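Local atomic coordinates of high choriolytic enzyme 1 (Oryzias latipes, PDB entry 3VTG), a protein that hydrolyses proteins of the inner layer of the fish egg envelope at hatching, as a zinc metalloprotease of the astacin family. Residues M185-W188 with D189-I193. Sequence-based numbering, arbitrary orientation.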
# COMPACT_ATOMS: atom_id res chain seq x y z
N MET A 185 6.19 -7.06 4.35
CA MET A 185 4.91 -7.59 3.92
C MET A 185 4.54 -8.86 4.67
O MET A 185 5.38 -9.73 4.91
CB MET A 185 4.90 -7.81 2.41
CG MET A 185 4.82 -6.50 1.66
SD MET A 185 4.77 -6.69 -0.13
CE MET A 185 6.52 -6.86 -0.50
N SER A 186 3.27 -8.93 5.07
CA SER A 186 2.75 -10.11 5.75
C SER A 186 2.48 -11.23 4.75
O SER A 186 2.47 -11.02 3.54
CB SER A 186 1.45 -9.76 6.49
OG SER A 186 0.37 -9.64 5.57
N ARG A 187 2.24 -12.43 5.28
CA ARG A 187 1.88 -13.56 4.45
C ARG A 187 0.67 -13.24 3.56
O ARG A 187 0.69 -13.51 2.36
CB ARG A 187 1.61 -14.79 5.31
CG ARG A 187 1.47 -16.09 4.53
CD ARG A 187 0.03 -16.51 4.38
NE ARG A 187 -0.58 -16.82 5.67
CZ ARG A 187 -1.55 -17.71 5.84
NH1 ARG A 187 -2.02 -18.39 4.80
NH2 ARG A 187 -2.06 -17.91 7.04
N TRP A 188 -0.37 -12.64 4.15
CA TRP A 188 -1.55 -12.27 3.37
C TRP A 188 -1.30 -11.16 2.39
O TRP A 188 -1.86 -11.19 1.30
CB TRP A 188 -2.75 -11.99 4.27
CG TRP A 188 -3.29 -13.24 4.91
CD1 TRP A 188 -3.36 -13.54 6.27
CD2 TRP A 188 -3.85 -14.43 4.24
NE1 TRP A 188 -3.91 -14.78 6.48
CE2 TRP A 188 -4.22 -15.37 5.30
CE3 TRP A 188 -4.07 -14.80 2.91
CZ2 TRP A 188 -4.79 -16.61 5.03
CZ3 TRP A 188 -4.64 -16.05 2.65
CH2 TRP A 188 -4.99 -16.93 3.68
N ASP A 189 -0.44 -10.20 2.74
CA ASP A 189 -0.03 -9.16 1.77
C ASP A 189 0.53 -9.81 0.50
O ASP A 189 0.13 -9.45 -0.61
CB ASP A 189 1.02 -8.22 2.36
CG ASP A 189 0.48 -7.30 3.45
OD1 ASP A 189 -0.71 -6.91 3.41
OD2 ASP A 189 1.29 -6.95 4.34
N ILE A 190 1.46 -10.75 0.68
CA ILE A 190 2.10 -11.45 -0.44
C ILE A 190 1.09 -12.30 -1.22
O ILE A 190 1.06 -12.26 -2.45
CB ILE A 190 3.31 -12.28 0.05
CG1 ILE A 190 4.44 -11.36 0.55
CG2 ILE A 190 3.81 -13.24 -1.02
CD1 ILE A 190 5.07 -10.47 -0.51
N THR A 191 0.27 -13.05 -0.49
CA THR A 191 -0.75 -13.90 -1.10
C THR A 191 -1.71 -13.07 -1.96
O THR A 191 -2.03 -13.46 -3.09
CB THR A 191 -1.52 -14.70 -0.03
OG1 THR A 191 -0.61 -15.54 0.68
CG2 THR A 191 -2.61 -15.57 -0.67
N ARG A 192 -2.13 -11.92 -1.44
CA ARG A 192 -3.05 -11.04 -2.16
C ARG A 192 -2.49 -10.55 -3.50
O ARG A 192 -3.20 -10.55 -4.50
CB ARG A 192 -3.44 -9.84 -1.30
CG ARG A 192 -4.39 -10.19 -0.17
CD ARG A 192 -4.35 -9.10 0.88
NE ARG A 192 -5.16 -9.44 2.05
CZ ARG A 192 -5.24 -8.70 3.14
NH1 ARG A 192 -4.55 -7.57 3.25
NH2 ARG A 192 -6.01 -9.09 4.15
N ILE A 193 -1.22 -10.15 -3.51
CA ILE A 193 -0.54 -9.77 -4.74
C ILE A 193 -0.59 -10.92 -5.75
O ILE A 193 -0.95 -10.73 -6.91
CB ILE A 193 0.93 -9.35 -4.48
CG1 ILE A 193 0.98 -8.07 -3.63
CG2 ILE A 193 1.68 -9.16 -5.80
CD1 ILE A 193 2.33 -7.80 -2.99
O HOH W 1 -1.43 -17.93 1.92
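Ser-186 and Asp-189 form a capping box at the start of helix 187-196, the last helix of this astacin-type protease. Ser-186 OG accepts from Asp-189 N at 3.0 Å, with an N-H...O angle of 163°, and is also hydrogen-bonded to Asp-148 OD2. The reciprocal bond, Ser-186 N to Asp-189 OD2, measures 2.9 Å and is similarly straight; it meets the oxygen on its anti side, 29° out of the carboxylate plane. With CG anti to its carbonyl carbon (chi1 -70°), Asp-189 turns its carboxylate back over the helix start. Followed outward, its CB lies 3.4 Å from Ser-186 O and touches Met-185 CB, CG sits 3.2 Å from Ser-186 OG, OD2 takes Ser-186 N and Ile-152 N, and OD1 takes the hydroxyl of Ser-151. Replacing Asp-189 with an alanine would probably leave Ser-186 N, Ile-152 N and Ser-151 without the carboxylate that accepts from all three and weaken the helix start. Beside the box, Met-185 SD lies 3.8 Å from Ile-190 CD1 and 3.9 Å from Ile-193 CD1, while its side chain touches Gln-98 and Asn-102 of the zinc-binding helix 94-105. On another side, water 1 bridges Arg-187 NH1 and Thr-191 OG1, donating to the latter at 2.8 Å. Two N-H groups, the Ser-151 hydroxyl and the helix N-terminus would probably favour the buried carboxylate's ionised form; its bonds to Ser-151 and Ile-152 tie the cap to that segment.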